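Local coordinates for jacalin-type lectin domain-containing protein (Musa acuminata, PDB 7KMU) that binds mannose as a jacalin-related lectin and shows both antiviral and mitogenic activity, at residues S75-V80 with K91-T96; V29-G34 with R99-F104; A33-D38 with G105-T110. All blocks are in the same frame, centred on the assembly; numbering follows the deposited sequence.

Contact 1: residues S75-V80 with K91-T96; sequences SMEGHV and KLTLTT
Met76 in 75-80 and the leucines Leu92 and Leu94 in 91-96 rise from the same face of an antiparallel pair of strands whose axes differ in direction by 178°. The methionine CG stands anti to the backbone N (chi1 175°), which puts CG between Leu92 CD1 and Leu94 CD2. Its CB lies 3.8 Å from Leu94 CD2. The next atom, CG, is 3.8 Å from Leu92 CD1 and no farther from Leu94 CD2, while SD still meets Leu92 CD1 at 3.9 Å. A bend at chi3 (76°) then turns CE aside, and beyond the pair the side chain packs on Ile114 and on Ile135 and Val137 of strand 132-140. The strands form a hairpin, the inner pair of one four-stranded sheet of the jacalin-type beta-prism. Backbone bonds hold its register; the shortest runs from Thr93 N to Glu77 O (2.8 Å). Ser75, Glu77, Thr93 and Thr95 occupy the other face, with Glu77 CG 3.9 Å from Thr93 CB. There one water donates to Glu77 OE1 at 2.7 Å and is also hydrogen-bonded to Ser75 OG and Thr95 OG1, linking three side chains from both strands.

Contact 2: residues V29-G34 with R99-F104; sequences VKINAG and RTFGPF
Phe101 and Phe104, whose side chains meet Val29, Ile31 and Ala33, are turned so that the rim of one ring addresses a face of the other: Phe104 CE2 sits 3.5 Å above the plane of the Phe101 ring, over its centre, and Phe101 CG lies in plane at the edge of the Phe104 ring. One face of the Phe104 ring has Gly102 CA 3.4 Å above its plane, offset toward the rim. The aromatic pair is set against strand 29-33 mainly through Ile31. Its CD1 approaches Phe101 CE2 to 3.7 Å as the two side chains slide past each other in opposite directions. The other branch of the isoleucine, CG2, stands anti to its own backbone N and comes 4.0 Å from Phe104 CD2.

In the beta-prism this contact joins two different sheets: strand 25-33 is an inner strand of one, and strand 100-104 lies at the edge of another. The short axes run 17° from parallel and 8.7 Å apart, a spacing filled mainly by side chains, with the Val29 carbonyl O also reaching the Phe101 ring. Toward the beginning of 29-33, Val29 CG1 is 4.0 Å from Phe101 CE2. At the far end, Ala33 CB rests 3.8 Å from Phe104 CB. Strand 61-66 adds to the interface, since Ile65 packs on Phe101 and His63 stacks with the ring of Phe104.

Contact 3: residues A33-D38 with G105-T110; sequences AGDIID and GAYEGT
The Asp35 carbonyl oxygen takes two backbone N-H groups of the facing loop, Ala106 N at 2.8 Å and Tyr107 N at 3.0 Å. The Tyr107 donor stands nearly in line with the carbonyl bond (C=O...N angle 165°), whereas the Ala106 donor sits well above the carbonyl plane, so the oxygen is gripped from two distinct directions. Residues Gly34 to Asp38 match the GXXXD motif of mannose-binding jacalin-related lectins, whose loops line sugar sites, and a similar role here is probable. Within that loop, Gly34 N bonds to Ile36 O at 3.0 Å, bringing the two ends of the Gly34-Ile36 backbone together. A CA-H...O contact from Gly105 CA to Gly34 O, 3.5 Å long, supplements the two N-H bonds. Gly105 has a positive phi (97°) as the chain leaves strand 100-104.

Tyr107 meets the side chains of both Asp35 and Ile36. It runs side by side with Asp35, pointing the same way, with ring and carboxylate planes 41° apart and Tyr107 CE1 3.7 Å from Asp35 CB. Ile36 reaches the other end of the tyrosine: CG2, anti to the carbonyl carbon, is the branch that meets Tyr107 CB, at 4.0 Å. Tyr83 of strand 73-83 contacts both Asp35 and Tyr107, its hydroxyl hydrogen-bonding to Asp35 OD2 and its ring meeting that of Tyr107 edge-to-face. A water spans the tips of Asp35 and Tyr107, donating to Asp35 OD2 at 2.7 Å. The same water is hydrogen-bonded to Tyr107 OH, also at 2.7 Å, and lies in the plane of the tyrosine ring at its edge.

Overall arrangement
Contacts 1 and 2 have centres about 8 Å apart, and the centre of contact 3 lies about 11 Å from each. Contact 1 is internal to one sheet, where strand 86-96 pairs in turn with 100-104 of contact 2. Contact 2 reaches from there to the sheet holding strands 25-33 and 37-46, and contact 3 continues the link through the loops that follow its two strands. Contacts 2 and 3 share Ala33 and Gly34, and contact 1 is nested along the chain inside the loops both close. A salt bridge from Lys91 to Glu108 ties contact 1 to contact 3. Together the contacts connect the prism's packed interior to a probable sugar-binding end.

Contact 1: residues S75-V80 with K91-T96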
loop_
_atom_site.group_PDB
_atom_site.type_symbol
_atom_site.label_atom_id
_atom_site.label_comp_id
_atom_site.label_asym_id
_atom_site.label_seq_id
_atom_site.Cartn_x
_atom_site.Cartn_y
_atom_site.Cartn_z
ATOM N N SER B 75 -3.556 -1.441 -9.563
ATOM C CA SER B 75 -2.386 -1.876 -8.806
ATOM C C SER B 75 -1.144 -1.158 -9.266
ATOM O O SER B 75 -1.028 -0.761 -10.428
ATOM C CB SER B 75 -2.182 -3.390 -8.916
ATOM O OG SER B 75 -0.976 -3.808 -8.296
ATOM N N MET B 76 -0.200 -0.999 -8.331
ATOM C CA MET B 76 1.139 -0.499 -8.592
ATOM C C MET B 76 2.098 -1.373 -7.801
ATOM O O MET B 76 1.825 -1.722 -6.650
ATOM C CB MET B 76 1.297 0.974 -8.207
ATOM C CG MET B 76 2.739 1.476 -8.371
ATOM S SD MET B 76 2.976 3.238 -8.063
ATOM C CE MET B 76 2.899 3.286 -6.239
ATOM N N GLU B 77 3.215 -1.755 -8.420
ATOM C CA GLU B 77 4.229 -2.530 -7.734
ATOM C C GLU B 77 5.584 -2.211 -8.258
ATOM O O GLU B 77 5.728 -1.773 -9.398
ATOM C CB GLU B 77 3.948 -4.033 -7.764
ATOM C CG GLU B 77 3.973 -4.660 -9.134
ATOM C CD GLU B 77 3.277 -6.005 -9.139
ATOM O OE1 GLU B 77 2.229 -6.122 -9.811
ATOM O OE2 GLU B 77 3.762 -6.931 -8.452
ATOM N N GLY B 78 6.581 -2.415 -7.429
ATOM C CA GLY B 78 7.937 -2.121 -7.851
ATOM C C GLY B 78 8.973 -2.449 -6.813
ATOM O O GLY B 78 8.692 -3.180 -5.858
ATOM N N HIS B 79 10.186 -1.891 -7.005
ATOM C CA HIS B 79 11.311 -2.101 -6.105
ATOM C C HIS B 79 11.968 -0.801 -5.715
ATOM O O HIS B 79 12.190 0.057 -6.579
ATOM C CB HIS B 79 12.378 -2.996 -6.764
ATOM C CG HIS B 79 12.037 -4.446 -6.726
ATOM N ND1 HIS B 79 12.654 -5.305 -5.827
ATOM C CD2 HIS B 79 11.139 -5.142 -7.460
ATOM C CE1 HIS B 79 12.124 -6.501 -6.059
ATOM N NE2 HIS B 79 11.202 -6.451 -7.024
ATOM N N VAL B 80 12.312 -0.670 -4.424
ATOM C CA VAL B 80 13.135 0.429 -3.895
ATOM C C VAL B 80 14.545 -0.156 -3.935
ATOM O O VAL B 80 14.769 -1.252 -3.405
ATOM C CB VAL B 80 12.740 0.885 -2.485
ATOM C CG1 VAL B 80 13.709 1.958 -1.984
ATOM C CG2 VAL B 80 11.304 1.402 -2.472
ATOM N N LYS B 91 12.360 -0.452 -10.250
ATOM C CA LYS B 91 11.418 -1.202 -11.083
ATOM C C LYS B 91 10.025 -0.708 -10.776
ATOM O O LYS B 91 9.732 -0.374 -9.626
ATOM C CB LYS B 91 11.484 -2.705 -10.787
ATOM C CG LYS B 91 12.546 -3.420 -11.581
ATOM C CD LYS B 91 12.370 -4.934 -11.517
ATOM C CE LYS B 91 13.451 -5.569 -12.327
ATOM N NZ LYS B 91 13.317 -7.045 -12.370
ATOM N N LEU B 92 9.158 -0.640 -11.804
ATOM C CA LEU B 92 7.797 -0.185 -11.611
ATOM C C LEU B 92 6.857 -0.837 -12.624
ATOM O O LEU B 92 7.204 -0.973 -13.800
ATOM C CB LEU B 92 7.741 1.356 -11.755
ATOM C CG LEU B 92 6.457 2.053 -11.292
ATOM C CD1 LEU B 92 6.209 1.844 -9.776
ATOM C CD2 LEU B 92 6.528 3.557 -11.603
ATOM N N THR B 93 5.653 -1.189 -12.159
ATOM C CA THR B 93 4.577 -1.745 -12.964
ATOM C C THR B 93 3.281 -1.079 -12.537
ATOM O O THR B 93 3.073 -0.826 -11.334
ATOM C CB THR B 93 4.436 -3.269 -12.711
ATOM O OG1 THR B 93 5.653 -3.960 -13.020
ATOM C CG2 THR B 93 3.294 -3.910 -13.521
ATOM N N LEU B 94 2.400 -0.812 -13.511
ATOM C CA LEU B 94 1.030 -0.363 -13.247
ATOM C C LEU B 94 0.122 -1.396 -13.872
ATOM O O LEU B 94 0.341 -1.768 -15.036
ATOM C CB LEU B 94 0.699 1.032 -13.812
ATOM C CG LEU B 94 1.541 2.196 -13.294
ATOM C CD1 LEU B 94 1.165 3.488 -14.004
ATOM C CD2 LEU B 94 1.364 2.382 -11.777
ATOM N N THR B 95 -0.883 -1.873 -13.124
ATOM C CA THR B 95 -1.818 -2.849 -13.672
ATOM C C THR B 95 -3.197 -2.239 -13.688
ATOM O O THR B 95 -3.607 -1.605 -12.710
ATOM C CB THR B 95 -1.798 -4.159 -12.874
ATOM O OG1 THR B 95 -0.453 -4.655 -12.788
ATOM C CG2 THR B 95 -2.704 -5.238 -13.499
ATOM N N THR B 96 -3.889 -2.357 -14.821
ATOM C CA THR B 96 -5.256 -1.862 -14.940
ATOM C C THR B 96 -6.214 -3.043 -14.857
ATOM O O THR B 96 -5.787 -4.188 -14.731
ATOM C CB THR B 96 -5.443 -1.072 -16.247
ATOM O OG1 THR B 96 -5.608 -1.998 -17.338
ATOM C CG2 THR B 96 -4.311 -0.112 -16.524
HETATM O O HOH W 1 0.910 -3.836 -10.543
HETATM O O HOH W 2 7.456 -3.560 -11.029
#

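Contact 2: residues V29-G34 with R99-F104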
loop_
_atom_site.group_PDB
_atom_site.type_symbol
_atom_site.label_atom_id
_atom_site.label_comp_id
_atom_site.label_asym_id
_atom_site.label_seq_id
_atom_site.Cartn_x
_atom_site.Cartn_y
_atom_site.Cartn_z
ATOM N N VAL B 29 -0.032 7.490 -19.382
ATOM C CA VAL B 29 1.157 7.491 -18.541
ATOM C C VAL B 29 2.336 7.091 -19.424
ATOM O O VAL B 29 2.229 6.128 -20.180
ATOM C CB VAL B 29 1.033 6.535 -17.307
ATOM C CG1 VAL B 29 2.369 6.404 -16.558
ATOM C CG2 VAL B 29 -0.052 7.010 -16.342
ATOM N N LYS B 30 3.473 7.788 -19.275
ATOM C CA LYS B 30 4.708 7.429 -19.956
ATOM C C LYS B 30 5.767 7.224 -18.889
ATOM O O LYS B 30 5.962 8.093 -18.039
ATOM C CB LYS B 30 5.135 8.523 -20.936
ATOM C CG LYS B 30 6.420 8.186 -21.712
ATOM C CD LYS B 30 6.801 9.315 -22.695
ATOM C CE LYS B 30 7.558 10.450 -22.047
ATOM N NZ LYS B 30 7.898 11.510 -23.033
ATOM N N ILE B 31 6.444 6.062 -18.916
ATOM C CA ILE B 31 7.528 5.788 -17.979
ATOM C C ILE B 31 8.808 5.674 -18.777
ATOM O O ILE B 31 8.822 4.970 -19.783
ATOM C CB ILE B 31 7.271 4.487 -17.147
ATOM C CG1 ILE B 31 6.109 4.705 -16.144
ATOM C CG2 ILE B 31 8.554 3.980 -16.434
ATOM C CD1 ILE B 31 5.584 3.408 -15.415
ATOM N N ASN B 32 9.869 6.364 -18.345
ATOM C CA ASN B 32 11.199 6.242 -18.945
ATOM C C ASN B 32 12.032 5.424 -17.991
ATOM O O ASN B 32 12.083 5.719 -16.783
ATOM C CB ASN B 32 11.855 7.587 -19.195
ATOM C CG ASN B 32 11.354 8.249 -20.447
ATOM O OD1 ASN B 32 10.200 8.678 -20.532
ATOM N ND2 ASN B 32 12.205 8.333 -21.466
ATOM N N ALA B 33 12.678 4.381 -18.523
ATOM C CA ALA B 33 13.462 3.488 -17.675
ATOM C C ALA B 33 14.607 2.860 -18.432
ATOM O O ALA B 33 14.515 2.670 -19.646
ATOM C CB ALA B 33 12.559 2.383 -17.142
ATOM N N GLY B 34 15.647 2.524 -17.694
ATOM C CA GLY B 34 16.816 1.794 -18.182
ATOM C C GLY B 34 17.165 0.811 -17.091
ATOM O O GLY B 34 16.371 -0.091 -16.789
ATOM N N ARG B 99 -5.055 -4.502 -18.567
ATOM C CA ARG B 99 -3.697 -4.710 -19.046
ATOM C C ARG B 99 -2.640 -4.520 -17.968
ATOM O O ARG B 99 -2.890 -3.845 -16.968
ATOM C CB ARG B 99 -3.399 -3.657 -20.144
ATOM C CG ARG B 99 -4.310 -3.730 -21.374
ATOM C CD ARG B 99 -3.935 -2.701 -22.402
ATOM N NE ARG B 99 -4.444 -1.358 -22.104
ATOM C CZ ARG B 99 -4.122 -0.285 -22.819
ATOM N NH1 ARG B 99 -3.249 -0.378 -23.814
ATOM N NH2 ARG B 99 -4.626 0.901 -22.510
ATOM N N THR B 100 -1.431 -5.043 -18.219
ATOM C CA THR B 100 -0.269 -4.825 -17.358
ATOM C C THR B 100 0.698 -3.929 -18.119
ATOM O O THR B 100 1.068 -4.242 -19.251
ATOM C CB THR B 100 0.397 -6.140 -16.948
ATOM O OG1 THR B 100 -0.563 -6.920 -16.226
ATOM C CG2 THR B 100 1.638 -5.913 -16.080
ATOM N N PHE B 101 1.085 -2.810 -17.509
ATOM C CA PHE B 101 2.025 -1.837 -18.062
ATOM C C PHE B 101 3.329 -1.999 -17.301
ATOM O O PHE B 101 3.467 -1.580 -16.143
ATOM C CB PHE B 101 1.441 -0.408 -17.946
ATOM C CG PHE B 101 2.299 0.717 -18.480
ATOM C CD1 PHE B 101 2.763 0.701 -19.792
ATOM C CD2 PHE B 101 2.560 1.840 -17.701
ATOM C CE1 PHE B 101 3.514 1.765 -20.303
ATOM C CE2 PHE B 101 3.295 2.916 -18.218
ATOM C CZ PHE B 101 3.789 2.861 -19.509
ATOM N N GLY B 102 4.266 -2.677 -17.932
ATOM C CA GLY B 102 5.530 -3.008 -17.312
ATOM C C GLY B 102 5.682 -4.504 -17.098
ATOM O O GLY B 102 4.930 -5.295 -17.675
ATOM N N PRO B 103 6.660 -4.928 -16.292
ATOM C CA PRO B 103 7.588 -4.108 -15.497
ATOM C C PRO B 103 8.632 -3.372 -16.317
ATOM O O PRO B 103 9.070 -3.850 -17.367
ATOM C CB PRO B 103 8.257 -5.135 -14.564
ATOM C CG PRO B 103 8.212 -6.422 -15.362
ATOM C CD PRO B 103 6.887 -6.375 -16.069
ATOM N N PHE B 104 9.020 -2.194 -15.830
ATOM C CA PHE B 104 10.094 -1.394 -16.407
ATOM C C PHE B 104 11.187 -1.258 -15.371
ATOM O O PHE B 104 10.901 -1.262 -14.167
ATOM C CB PHE B 104 9.598 -0.019 -16.859
ATOM C CG PHE B 104 8.451 -0.133 -17.823
ATOM C CD1 PHE B 104 8.607 -0.793 -19.043
ATOM C CD2 PHE B 104 7.199 0.368 -17.495
ATOM C CE1 PHE B 104 7.532 -0.942 -19.911
ATOM C CE2 PHE B 104 6.129 0.250 -18.386
ATOM C CZ PHE B 104 6.302 -0.413 -19.584
#

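Contact 3: residues A33-D38 with G105-T110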
loop_
_atom_site.group_PDB
_atom_site.type_symbol
_atom_site.label_atom_id
_atom_site.label_comp_id
_atom_site.label_asym_id
_atom_site.label_seq_id
_atom_site.Cartn_x
_atom_site.Cartn_y
_atom_site.Cartn_z
ATOM N N ALA B 33 12.678 4.381 -18.523
ATOM C CA ALA B 33 13.462 3.488 -17.675
ATOM C C ALA B 33 14.607 2.860 -18.432
ATOM O O ALA B 33 14.515 2.670 -19.646
ATOM C CB ALA B 33 12.559 2.383 -17.142
ATOM N N GLY B 34 15.647 2.524 -17.694
ATOM C CA GLY B 34 16.816 1.794 -18.182
ATOM C C GLY B 34 17.165 0.811 -17.091
ATOM O O GLY B 34 16.371 -0.091 -16.789
ATOM N N ASP B 35 18.283 1.044 -16.401
ATOM C CA ASP B 35 18.627 0.258 -15.214
ATOM C C ASP B 35 17.547 0.525 -14.140
ATOM O O ASP B 35 17.194 -0.368 -13.377
ATOM C CB ASP B 35 19.964 0.729 -14.613
ATOM C CG ASP B 35 21.229 0.353 -15.362
ATOM O OD1 ASP B 35 21.181 -0.592 -16.173
ATOM O OD2 ASP B 35 22.273 0.997 -15.115
ATOM N N ILE B 36 17.089 1.792 -14.043
ATOM C CA ILE B 36 16.153 2.218 -13.006
ATOM C C ILE B 36 15.018 3.059 -13.609
ATOM O O ILE B 36 14.935 3.168 -14.839
ATOM C CB ILE B 36 16.935 2.964 -11.862
ATOM C CG1 ILE B 36 17.852 4.092 -12.413
ATOM C CG2 ILE B 36 17.794 1.975 -11.060
ATOM C CD1 ILE B 36 17.121 5.377 -12.933
ATOM N N ILE B 37 14.145 3.653 -12.760
ATOM C CA ILE B 37 13.057 4.501 -13.243
ATOM C C ILE B 37 13.531 5.953 -13.317
ATOM O O ILE B 37 13.714 6.605 -12.287
ATOM C CB ILE B 37 11.780 4.342 -12.377
ATOM C CG1 ILE B 37 11.348 2.856 -12.270
ATOM C CG2 ILE B 37 10.658 5.210 -12.943
ATOM C CD1 ILE B 37 11.108 2.121 -13.671
ATOM N N ASP B 38 13.764 6.434 -14.536
ATOM C CA ASP B 38 14.244 7.793 -14.761
ATOM C C ASP B 38 13.148 8.829 -14.617
ATOM O O ASP B 38 13.395 9.914 -14.085
ATOM C CB ASP B 38 14.808 7.904 -16.180
ATOM C CG ASP B 38 16.064 7.088 -16.360
ATOM O OD1 ASP B 38 15.948 5.887 -16.705
ATOM O OD2 ASP B 38 17.158 7.636 -16.126
ATOM N N GLY B 105 12.428 -1.146 -15.832
ATOM C CA GLY B 105 13.571 -1.051 -14.938
ATOM C C GLY B 105 14.216 -2.408 -14.762
ATOM O O GLY B 105 13.590 -3.435 -15.037
ATOM N N ALA B 106 15.475 -2.430 -14.319
ATOM C CA ALA B 106 16.217 -3.686 -14.184
ATOM C C ALA B 106 16.682 -4.012 -12.768
ATOM O O ALA B 106 16.940 -5.181 -12.468
ATOM C CB ALA B 106 17.411 -3.674 -15.130
ATOM N N TYR B 107 16.812 -3.003 -11.899
ATOM C CA TYR B 107 17.296 -3.204 -10.537
ATOM C C TYR B 107 16.225 -3.671 -9.568
ATOM O O TYR B 107 15.084 -3.212 -9.631
ATOM C CB TYR B 107 17.916 -1.901 -9.997
ATOM C CG TYR B 107 19.388 -1.706 -10.301
ATOM C CD1 TYR B 107 19.859 -1.727 -11.612
ATOM C CD2 TYR B 107 20.287 -1.384 -9.290
ATOM C CE1 TYR B 107 21.202 -1.493 -11.903
ATOM C CE2 TYR B 107 21.635 -1.156 -9.567
ATOM C CZ TYR B 107 22.087 -1.212 -10.875
ATOM O OH TYR B 107 23.413 -0.988 -11.153
ATOM N N GLU B 108 16.610 -4.556 -8.631
ATOM C CA GLU B 108 15.717 -5.020 -7.578
ATOM C C GLU B 108 16.306 -4.673 -6.203
ATOM O O GLU B 108 17.491 -4.318 -6.092
ATOM C CB GLU B 108 15.386 -6.520 -7.714
ATOM C CG GLU B 108 14.497 -6.809 -8.916
ATOM C CD GLU B 108 13.843 -8.176 -9.002
ATOM O OE1 GLU B 108 14.082 -9.020 -8.109
ATOM O OE2 GLU B 108 13.073 -8.398 -9.964
ATOM N N GLY B 109 15.467 -4.719 -5.185
ATOM C CA GLY B 109 15.869 -4.392 -3.824
ATOM C C GLY B 109 14.778 -4.759 -2.854
ATOM O O GLY B 109 14.550 -5.950 -2.605
ATOM N N THR B 110 14.064 -3.744 -2.335
ATOM C CA THR B 110 12.969 -3.976 -1.401
ATOM C C THR B 110 11.657 -3.818 -2.166
ATOM O O THR B 110 11.362 -2.716 -2.620
ATOM C CB THR B 110 13.042 -3.027 -0.194
ATOM O OG1 THR B 110 14.331 -3.163 0.415
ATOM C CG2 THR B 110 11.976 -3.329 0.850
HETATM O O HOH W 3 24.075 -0.518 -13.741
#